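Local coordinates for START domain-containing protein 10 (Homo sapiens, PDB 6SER), which transfers phosphatidylcholine and phosphatidylethanolamine between membranes, preferring lipids with a palmitoyl or stearoyl chain at sn-1 and an unsaturated 18-carbon chain at sn-2, at residues E20-P25 with S250-Q255; D88-K93 with P223-K228; K126-I131 with D160-V165. All coordinates share one frame; numbering follows the deposited sequence.

How the contacts relate
Contact 1 joins segments near the two ends of the modelled chain, and the others are nested inside the loop it closes: contact 3 within contact 2, and both within contact 1. Contacts 1 and 3 reach the same curved sheet, their centres about 19 Å apart, and they touch where Gln255 packs on Val165. Contact 2 belongs to the helical side, where helix 89-95 meets the last turn of helix 197-227; its centre is about 31 Å from that of contact 1 and about 25 Å from that of contact 3. Together they sample the sheet and the long C-terminal helix, which in START domains enclose the lipid.

Contact 1: residues E20-P25 with S250-Q255; sequences ESVQVP and SELSVQ
Val22 points its CB toward the 250-255 segment, setting CG1 against a side chain and CG2 against both backbone and side chain of that tail. Beyond CB, CG1 takes the position anti to the backbone N (chi1 -172°) and comes to 4.2 Å from CD1 of Leu252. The other branch does more of the work. CG2 of Val22 sits against the peptide after Ser253, 3.4 Å from C of Ser253 and 3.6 Å from N of Val254, and also meets CB of Leu252 at 4.0 Å. The Val22 and Leu252 side chains cross at about a right angle. Val254 answers from its own side: its CG2 lies against the backbone of the first segment, 3.4 Å from CA of Ser21, and is 4.2 Å from CG2 of Val22. Everything that meets here is methyl, methylene or peptide surface, so the pairing rests on van der Waals contact. Val22 is also packed on Tyr148 and Val150 of strand 142-151, the strand whose Lys151 shares backbone hydrogen bonds with Ser253. An irregular N-terminal lead-in and a C-terminal tail thus meet beside the curved, mostly antiparallel sheet of the START domain, a member of the Bet v 1-like helix-grip fold.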
loop_
_atom_site.group_PDB
_atom_site.type_symbol
_atom_site.label_atom_id
_atom_site.label_comp_id
_atom_site.label_asym_id
_atom_site.label_seq_id
_atom_site.Cartn_x
_atom_site.Cartn_y
_atom_site.Cartn_z
ATOM N N GLU A 20 12.984 -1.289 17.176
ATOM C CA GLU A 20 12.754 -1.923 18.510
ATOM C C GLU A 20 11.468 -2.756 18.622
ATOM O O GLU A 20 11.577 -3.895 19.117
ATOM C CB GLU A 20 12.759 -0.844 19.597
ATOM C CG GLU A 20 14.066 -0.075 19.680
ATOM C CD GLU A 20 14.094 1.007 20.745
ATOM O OE1 GLU A 20 13.078 1.170 21.448
ATOM O OE2 GLU A 20 15.134 1.686 20.868
ATOM N N SER A 21 10.310 -2.265 18.170
ATOM C CA SER A 21 9.100 -3.104 18.285
ATOM C C SER A 21 7.981 -2.605 17.385
ATOM O O SER A 21 8.093 -1.584 16.832
ATOM C CB SER A 21 8.676 -3.334 19.696
ATOM O OG SER A 21 9.619 -4.075 20.414
ATOM N N VAL A 22 6.949 -3.400 17.265
ATOM C CA VAL A 22 5.826 -3.065 16.454
ATOM C C VAL A 22 4.973 -2.011 17.097
ATOM O O VAL A 22 4.695 -2.088 18.244
ATOM C CB VAL A 22 5.017 -4.313 16.154
ATOM C CG1 VAL A 22 3.949 -4.024 15.138
ATOM C CG2 VAL A 22 5.917 -5.398 15.640
ATOM N N GLN A 23 4.563 -1.028 16.323
ATOM C CA GLN A 23 3.734 0.046 16.842
ATOM C C GLN A 23 2.537 0.268 15.939
ATOM O O GLN A 23 2.670 0.241 14.714
ATOM C CB GLN A 23 4.517 1.341 16.934
ATOM C CG GLN A 23 5.727 1.273 17.825
ATOM C CD GLN A 23 6.325 2.631 18.105
ATOM O OE1 GLN A 23 6.317 3.099 19.248
ATOM N NE2 GLN A 23 6.830 3.284 17.062
ATOM N N VAL A 24 1.375 0.507 16.535
ATOM C CA VAL A 24 0.272 1.017 15.706
ATOM C C VAL A 24 0.537 2.485 15.394
ATOM O O VAL A 24 0.960 3.240 16.290
ATOM C CB VAL A 24 -1.092 0.807 16.400
ATOM C CG1 VAL A 24 -0.937 0.003 17.684
ATOM C CG2 VAL A 24 -1.849 2.107 16.636
ATOM N N PRO A 25 0.390 2.914 14.143
ATOM C CA PRO A 25 0.777 4.281 13.775
ATOM C C PRO A 25 0.062 5.318 14.626
ATOM O O PRO A 25 -1.156 5.269 14.801
ATOM C CB PRO A 25 0.361 4.371 12.304
ATOM C CG PRO A 25 0.436 2.958 11.812
ATOM C CD PRO A 25 0.003 2.111 12.970
ATOM N N SER A 250 1.753 -7.015 21.216
ATOM C CA SER A 250 2.942 -7.773 21.585
ATOM C C SER A 250 2.965 -9.177 20.995
ATOM O O SER A 250 3.989 -9.858 21.107
ATOM C CB SER A 250 3.070 -7.857 23.106
ATOM O OG SER A 250 1.983 -8.577 23.654
ATOM N N GLU A 251 1.875 -9.632 20.377
ATOM C CA GLU A 251 1.925 -10.892 19.644
ATOM C C GLU A 251 2.619 -10.755 18.292
ATOM O O GLU A 251 2.868 -11.772 17.635
ATOM C CB GLU A 251 0.512 -11.446 19.440
ATOM C CG GLU A 251 -0.190 -11.942 20.709
ATOM C CD GLU A 251 -1.708 -12.044 20.526
ATOM O OE1 GLU A 251 -2.363 -10.992 20.343
ATOM O OE2 GLU A 251 -2.244 -13.174 20.549
ATOM N N LEU A 252 2.929 -9.540 17.855
ATOM C CA LEU A 252 3.623 -9.313 16.598
ATOM C C LEU A 252 5.102 -9.058 16.857
ATOM O O LEU A 252 5.500 -8.651 17.949
ATOM C CB LEU A 252 3.014 -8.128 15.840
ATOM C CG LEU A 252 1.548 -8.291 15.436
ATOM C CD1 LEU A 252 0.984 -6.982 14.892
ATOM C CD2 LEU A 252 1.398 -9.416 14.423
ATOM N N SER A 253 5.918 -9.314 15.836
ATOM C CA SER A 253 7.349 -9.056 15.900
ATOM C C SER A 253 7.761 -8.141 14.759
ATOM O O SER A 253 7.117 -8.094 13.707
ATOM C CB SER A 253 8.173 -10.354 15.836
ATOM O OG SER A 253 8.189 -10.994 17.089
ATOM N N VAL A 254 8.852 -7.415 14.990
ATOM C CA VAL A 254 9.418 -6.522 13.986
ATOM C C VAL A 254 9.935 -7.317 12.799
ATOM O O VAL A 254 10.559 -8.372 12.960
ATOM C CB VAL A 254 10.553 -5.692 14.610
ATOM C CG1 VAL A 254 11.508 -5.195 13.539
ATOM C CG2 VAL A 254 9.985 -4.542 15.390
ATOM N N GLN A 255 9.704 -6.800 11.595
ATOM C CA GLN A 255 10.308 -7.330 10.376
ATOM C C GLN A 255 11.405 -6.380 9.912
ATOM O O GLN A 255 11.117 -5.295 9.397
ATOM C CB GLN A 255 9.278 -7.512 9.267
ATOM C CG GLN A 255 9.936 -7.876 7.954
ATOM C CD GLN A 255 10.510 -9.277 7.989
ATOM O OE1 GLN A 255 9.769 -10.260 8.120
ATOM N NE2 GLN A 255 11.834 -9.381 7.894
#

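Contact 2: residues D88-K93 with P223-K228; sequences DIEYRK and PEWKQK. With PO4 (phosphate ion), chain B.
Asp88 and Lys226 carry opposite charges yet stop short of a salt bridge, OD1 of Asp88 and NZ of Lys226 lying 4.1 Å apart, and a water links them. It accepts from NZ of Lys226 at 2.6 Å and can donate to OD1 of Asp88 (2.7 Å) and OE2 of Glu90 (3.0 Å). NZ is also hydrogen-bonded to the carbonyls of His229, Leu230 and Phe233, and OD1 of Asp88 to Tyr222 OH. The other oxygen of Asp88 caps helix 89-95: OD2 accepts from N of Tyr91 at 2.8 Å, met from above the carboxylate plane. The partner is the last turn of helix 197-227, the long C-terminal helix that in START domains lies across the lipid cavity. Trp225 projects from it with CG anti to the backbone N (chi1 -176°). Tyr91 and Trp225 point in opposite senses as they pass, ring planes inclined at 49°, and CD1 of Tyr91 lies over one indole face, 3.4 Å from CE3 of Trp225. Tyr91 OH is hydrogen-bonded to Ala218 O. At the indole edge, CG of Glu90 lies in plane near CH2, and NE1 of Trp225 donates to O1 of a phosphate ion at 3.1 Å; His229 NE2 also holds that ion.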
loop_
_atom_site.group_PDB
_atom_site.type_symbol
_atom_site.label_atom_id
_atom_site.label_comp_id
_atom_site.label_asym_id
_atom_site.label_seq_id
_atom_site.Cartn_x
_atom_site.Cartn_y
_atom_site.Cartn_z
ATOM N N ASP A 88 -10.867 -2.342 -0.250
ATOM C CA ASP A 88 -11.676 -3.526 -0.552
ATOM C C ASP A 88 -10.782 -4.698 -0.929
ATOM O O ASP A 88 -10.474 -4.914 -2.103
ATOM C CB ASP A 88 -12.663 -3.219 -1.674
ATOM C CG ASP A 88 -13.775 -4.255 -1.775
ATOM O OD1 ASP A 88 -14.946 -3.857 -1.919
ATOM O OD2 ASP A 88 -13.474 -5.467 -1.708
ATOM N N ILE A 89 -10.402 -5.494 0.077
ATOM C CA ILE A 89 -9.561 -6.673 -0.157
ATOM C C ILE A 89 -10.189 -7.594 -1.192
ATOM O O ILE A 89 -9.500 -8.117 -2.077
ATOM C CB ILE A 89 -9.290 -7.426 1.161
ATOM C CG1 ILE A 89 -8.270 -6.673 2.006
ATOM C CG2 ILE A 89 -8.750 -8.818 0.885
ATOM C CD1 ILE A 89 -8.861 -6.005 3.187
ATOM N N GLU A 90 -11.504 -7.809 -1.099
ATOM C CA GLU A 90 -12.175 -8.739 -2.004
ATOM C C GLU A 90 -12.057 -8.296 -3.457
ATOM O O GLU A 90 -11.802 -9.117 -4.345
ATOM C CB GLU A 90 -13.647 -8.871 -1.616
ATOM C CG GLU A 90 -14.432 -9.671 -2.621
ATOM C CD GLU A 90 -15.927 -9.741 -2.312
ATOM O OE1 GLU A 90 -16.557 -10.703 -2.773
ATOM O OE2 GLU A 90 -16.471 -8.849 -1.628
ATOM N N TYR A 91 -12.268 -7.002 -3.717
ATOM C CA TYR A 91 -12.172 -6.433 -5.059
ATOM C C TYR A 91 -10.768 -6.535 -5.661
ATOM O O TYR A 91 -10.648 -6.544 -6.888
ATOM C CB TYR A 91 -12.597 -4.964 -5.009
ATOM C CG TYR A 91 -12.802 -4.291 -6.345
ATOM C CD1 TYR A 91 -13.641 -4.845 -7.304
ATOM C CD2 TYR A 91 -12.190 -3.069 -6.632
ATOM C CE1 TYR A 91 -13.855 -4.209 -8.524
ATOM C CE2 TYR A 91 -12.398 -2.427 -7.847
ATOM C CZ TYR A 91 -13.227 -2.999 -8.784
ATOM O OH TYR A 91 -13.427 -2.365 -9.984
ATOM N N ARG A 92 -9.713 -6.609 -4.835
ATOM C CA ARG A 92 -8.347 -6.678 -5.357
ATOM C C ARG A 92 -8.201 -7.776 -6.396
ATOM O O ARG A 92 -7.588 -7.570 -7.447
ATOM C CB ARG A 92 -7.339 -6.909 -4.226
ATOM C CG ARG A 92 -6.603 -5.662 -3.750
ATOM C CD ARG A 92 -5.343 -5.334 -4.578
ATOM N NE ARG A 92 -4.767 -4.062 -4.137
ATOM C CZ ARG A 92 -3.559 -3.605 -4.461
ATOM N NH1 ARG A 92 -2.754 -4.314 -5.241
ATOM N NH2 ARG A 92 -3.151 -2.431 -3.991
ATOM N N LYS A 93 -8.759 -8.950 -6.127
ATOM C CA LYS A 93 -8.621 -10.042 -7.083
ATOM C C LYS A 93 -9.376 -9.791 -8.378
ATOM O O LYS A 93 -9.108 -10.467 -9.370
ATOM C CB LYS A 93 -9.094 -11.347 -6.466
ATOM C CG LYS A 93 -8.071 -11.966 -5.552
ATOM C CD LYS A 93 -8.660 -13.166 -4.847
ATOM C CE LYS A 93 -7.632 -13.803 -3.952
ATOM N NZ LYS A 93 -8.200 -14.950 -3.205
ATOM N N PRO A 223 -18.296 1.090 -8.544
ATOM C CA PRO A 223 -19.696 1.202 -8.078
ATOM C C PRO A 223 -20.603 0.102 -8.602
ATOM O O PRO A 223 -21.369 -0.479 -7.825
ATOM C CB PRO A 223 -20.114 2.592 -8.581
ATOM C CG PRO A 223 -18.807 3.373 -8.592
ATOM C CD PRO A 223 -17.814 2.369 -9.108
ATOM N N GLU A 224 -20.502 -0.229 -9.894
ATOM C CA GLU A 224 -21.322 -1.297 -10.461
ATOM C C GLU A 224 -20.941 -2.658 -9.894
ATOM O O GLU A 224 -21.817 -3.470 -9.573
ATOM C CB GLU A 224 -21.200 -1.304 -11.984
ATOM C CG GLU A 224 -21.934 -0.154 -12.667
ATOM C CD GLU A 224 -21.689 -0.107 -14.167
ATOM O OE1 GLU A 224 -20.626 -0.593 -14.617
ATOM O OE2 GLU A 224 -22.563 0.413 -14.894
ATOM N N TRP A 225 -19.640 -2.933 -9.772
ATOM C CA TRP A 225 -19.210 -4.202 -9.197
ATOM C C TRP A 225 -19.658 -4.327 -7.742
ATOM O O TRP A 225 -20.166 -5.374 -7.323
ATOM C CB TRP A 225 -17.690 -4.338 -9.308
ATOM C CG TRP A 225 -17.185 -5.652 -8.814
ATOM C CD1 TRP A 225 -16.975 -6.784 -9.551
ATOM C CD2 TRP A 225 -16.828 -5.976 -7.468
ATOM N NE1 TRP A 225 -16.504 -7.792 -8.748
ATOM C CE2 TRP A 225 -16.404 -7.323 -7.464
ATOM C CE3 TRP A 225 -16.819 -5.258 -6.266
ATOM C CZ2 TRP A 225 -15.980 -7.973 -6.299
ATOM C CZ3 TRP A 225 -16.390 -5.902 -5.109
ATOM C CH2 TRP A 225 -15.982 -7.248 -5.134
ATOM N N LYS A 226 -19.470 -3.265 -6.957
ATOM C CA LYS A 226 -19.780 -3.336 -5.531
ATOM C C LYS A 226 -21.281 -3.464 -5.296
ATOM O O LYS A 226 -21.705 -4.064 -4.302
ATOM C CB LYS A 226 -19.201 -2.102 -4.823
ATOM C CG LYS A 226 -19.331 -2.087 -3.298
ATOM C CD LYS A 226 -18.880 -3.403 -2.659
ATOM C CE LYS A 226 -18.819 -3.263 -1.140
ATOM N NZ LYS A 226 -18.729 -4.581 -0.472
ATOM N N GLN A 227 -22.094 -2.912 -6.206
ATOM C CA GLN A 227 -23.540 -3.097 -6.148
ATOM C C GLN A 227 -23.930 -4.567 -6.280
ATOM O O GLN A 227 -24.952 -4.986 -5.733
ATOM C CB GLN A 227 -24.205 -2.270 -7.247
ATOM C CG GLN A 227 -25.703 -2.436 -7.320
ATOM C CD GLN A 227 -26.374 -2.042 -6.028
ATOM O OE1 GLN A 227 -26.063 -0.997 -5.454
ATOM N NE2 GLN A 227 -27.288 -2.886 -5.549
ATOM N N LYS A 228 -23.137 -5.368 -6.989
ATOM C CA LYS A 228 -23.412 -6.794 -7.102
ATOM C C LYS A 228 -22.768 -7.626 -5.999
ATOM O O LYS A 228 -22.934 -8.851 -5.999
ATOM C CB LYS A 228 -22.937 -7.329 -8.458
ATOM C CG LYS A 228 -23.578 -6.675 -9.673
ATOM C CD LYS A 228 -22.979 -7.221 -10.964
ATOM C CE LYS A 228 -23.451 -6.415 -12.163
ATOM N NZ LYS A 228 -22.750 -6.816 -13.414
HETATM P P PO4 B . -17.393 -11.452 -10.013
HETATM O O1 PO4 B . -16.402 -10.823 -9.206
HETATM O O2 PO4 B . -16.846 -12.558 -10.665
HETATM O O3 PO4 B . -17.846 -10.525 -10.953
HETATM O O4 PO4 B . -18.478 -11.899 -9.207
HETATM O O HOH W 1 -16.610 -5.918 -1.315
#

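Contact 3: residues K126-I131 with D160-V165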
loop_
_atom_site.group_PDB
_atom_site.type_symbol
_atom_site.label_atom_id
_atom_site.label_comp_id
_atom_site.label_asym_id
_atom_site.label_seq_id
_atom_site.Cartn_x
_atom_site.Cartn_y
_atom_site.Cartn_z
ATOM N N LYS A 126 10.742 -16.193 -8.039
ATOM C CA LYS A 126 9.630 -16.858 -7.351
ATOM C C LYS A 126 8.535 -15.849 -6.977
ATOM O O LYS A 126 8.741 -14.691 -7.097
ATOM C CB LYS A 126 10.098 -17.969 -6.422
ATOM C CG LYS A 126 10.616 -17.641 -5.061
ATOM C CD LYS A 126 11.716 -18.590 -4.669
ATOM C CE LYS A 126 11.308 -20.010 -4.420
ATOM N NZ LYS A 126 11.952 -20.575 -3.235
ATOM N N ASN A 127 7.382 -16.349 -6.591
ATOM C CA ASN A 127 6.284 -15.482 -6.145
ATOM C C ASN A 127 6.633 -14.921 -4.772
ATOM O O ASN A 127 7.397 -15.489 -4.092
ATOM C CB ASN A 127 4.945 -16.205 -6.203
ATOM C CG ASN A 127 4.588 -16.736 -7.564
ATOM O OD1 ASN A 127 4.863 -16.133 -8.560
ATOM N ND2 ASN A 127 3.942 -17.863 -7.601
ATOM N N ARG A 128 6.043 -13.805 -4.423
ATOM C CA ARG A 128 6.364 -13.061 -3.199
ATOM C C ARG A 128 5.147 -12.900 -2.307
ATOM O O ARG A 128 4.111 -12.937 -2.779
ATOM C CB ARG A 128 6.893 -11.696 -3.588
ATOM C CG ARG A 128 8.402 -11.638 -3.589
ATOM C CD ARG A 128 9.011 -11.478 -4.931
ATOM N NE ARG A 128 10.407 -11.402 -4.678
ATOM C CZ ARG A 128 11.323 -12.017 -5.354
ATOM N NH1 ARG A 128 11.016 -12.720 -6.400
ATOM N NH2 ARG A 128 12.543 -11.901 -4.976
ATOM N N ASP A 129 5.366 -12.700 -1.035
ATOM C CA ASP A 129 4.311 -12.458 -0.044
ATOM C C ASP A 129 4.792 -11.471 1.005
ATOM O O ASP A 129 5.918 -11.389 1.228
ATOM C CB ASP A 129 3.711 -13.747 0.511
ATOM C CG ASP A 129 4.577 -14.616 1.380
ATOM O OD1 ASP A 129 5.740 -14.393 1.467
ATOM O OD2 ASP A 129 4.057 -15.495 1.904
ATOM N N VAL A 130 3.858 -10.797 1.607
ATOM C CA VAL A 130 4.091 -9.819 2.677
ATOM C C VAL A 130 3.053 -9.965 3.766
ATOM O O VAL A 130 1.966 -10.307 3.504
ATOM C CB VAL A 130 4.079 -8.377 2.163
ATOM C CG1 VAL A 130 5.324 -8.040 1.419
ATOM C CG2 VAL A 130 2.871 -8.043 1.344
ATOM N N ILE A 131 3.499 -9.729 4.973
ATOM C CA ILE A 131 2.630 -9.568 6.129
ATOM C C ILE A 131 2.823 -8.136 6.588
ATOM O O ILE A 131 3.952 -7.740 6.899
ATOM C CB ILE A 131 3.004 -10.545 7.257
ATOM C CG1 ILE A 131 3.034 -11.992 6.760
ATOM C CG2 ILE A 131 2.082 -10.380 8.447
ATOM C CD1 ILE A 131 1.697 -12.590 6.644
ATOM N N ASP A 160 8.164 -21.897 -0.783
ATOM C CA ASP A 160 7.871 -21.650 -2.192
ATOM C C ASP A 160 7.767 -20.169 -2.548
ATOM O O ASP A 160 7.741 -19.837 -3.741
ATOM C CB ASP A 160 6.576 -22.368 -2.591
ATOM C CG ASP A 160 5.468 -22.192 -1.565
ATOM O OD1 ASP A 160 4.367 -21.751 -1.947
ATOM O OD2 ASP A 160 5.703 -22.483 -0.372
ATOM N N LEU A 161 7.731 -19.274 -1.559
ATOM C CA LEU A 161 7.548 -17.847 -1.795
ATOM C C LEU A 161 8.652 -17.062 -1.106
ATOM O O LEU A 161 9.050 -17.383 0.014
ATOM C CB LEU A 161 6.191 -17.343 -1.261
ATOM C CG LEU A 161 4.881 -17.513 -2.038
ATOM C CD1 LEU A 161 5.155 -17.883 -3.458
ATOM C CD2 LEU A 161 4.038 -18.565 -1.389
ATOM N N VAL A 162 9.054 -15.985 -1.729
ATOM C CA VAL A 162 10.043 -15.104 -1.100
ATOM C C VAL A 162 9.283 -14.151 -0.201
ATOM O O VAL A 162 8.389 -13.599 -0.652
ATOM C CB VAL A 162 10.834 -14.346 -2.167
ATOM C CG1 VAL A 162 11.714 -13.294 -1.562
ATOM C CG2 VAL A 162 11.642 -15.300 -2.994
ATOM N N ARG A 163 9.645 -14.055 1.051
ATOM C CA ARG A 163 8.996 -13.086 1.938
ATOM C C ARG A 163 9.615 -11.722 1.726
ATOM O O ARG A 163 10.664 -11.524 2.104
ATOM C CB ARG A 163 9.065 -13.477 3.403
ATOM C CG ARG A 163 8.308 -12.516 4.295
ATOM C CD ARG A 163 6.867 -12.708 3.977
ATOM N NE ARG A 163 6.499 -13.342 5.166
ATOM C CZ ARG A 163 5.943 -14.483 5.348
ATOM N NH1 ARG A 163 5.523 -15.239 4.378
ATOM N NH2 ARG A 163 5.744 -14.836 6.570
ATOM N N ALA A 164 8.883 -10.822 1.136
ATOM C CA ALA A 164 9.330 -9.450 0.924
ATOM C C ALA A 164 9.063 -8.627 2.170
ATOM O O ALA A 164 8.437 -9.067 3.069
ATOM C CB ALA A 164 8.641 -8.891 -0.258
ATOM N N VAL A 165 9.627 -7.458 2.167
ATOM C CA VAL A 165 9.509 -6.533 3.297
ATOM C C VAL A 165 9.043 -5.183 2.793
ATOM O O VAL A 165 9.670 -4.582 2.016
ATOM C CB VAL A 165 10.818 -6.365 4.066
ATOM C CG1 VAL A 165 10.670 -5.375 5.181
ATOM C CG2 VAL A 165 11.419 -7.647 4.535
HETATM O O HOH W 2 6.873 -19.123 -6.222
HETATM O O HOH W 3 7.299 -16.656 2.258
HETATM O O HOH W 4 6.463 -8.887 4.966
#
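Asp129 and Arg163 are brought together by quite different torsions. In Asp129, CG stands between the backbone N and the carbonyl carbon (chi1 68°); in Arg163, CG is anti to the backbone N and the chain then bends at chi2 and chi3, which carries its end toward strand 127-139. NH1 of Arg163 gives an almost straight bond to OD1 of Asp129, 3.0 Å long with an N-H...O angle of 177°. The oxygen lies at the guanidinium edge, in its plane, whereas the donor stands above the carboxylate plane; the two planes are 64° apart. OD2 of Asp129 completes the salt bridge, 2.9 Å from NH1 of Arg163 through a weaker, bent bond, and takes its stronger bond from Tyr116 OH. CG1 of Ile131 covers part of one face of the same guanidinium.

Beneath these groups runs a parallel ladder. N of Val162 donates to O of Asn127 at 2.9 Å, N of Asp129 to O of Val162 at 3.2 Å, and N of Ala164 to O of Asp129 at 3.0 Å. Water lengthens the ladder at both ends, one molecule linking Asn127 N with Asp160 O and another Ile131 N with Ala164 O. Beside Val162, the Arg128 side chain runs in the same direction, its guanidinium face over CB, while its NH2 reaches Pro191 O. Lys126 crosses Val162 at about a right angle, and the contact of its CG with CG2 of Val162 is tight at 3.3 Å.

Strand 127-139 is flanked by strand 112-119, to which Arg128 and Val130 are bonded through Trp119 and Tyr117. By Ile131, a backbone bond already runs to Val150 of strand 142-151, and the backbone of Val165 is bonded to Asp190 of strand 181-190. Strand 142-151 pairs antiparallel with both 127-139 and 161-175, and their parallel pairing is the exception in an otherwise antiparallel sheet.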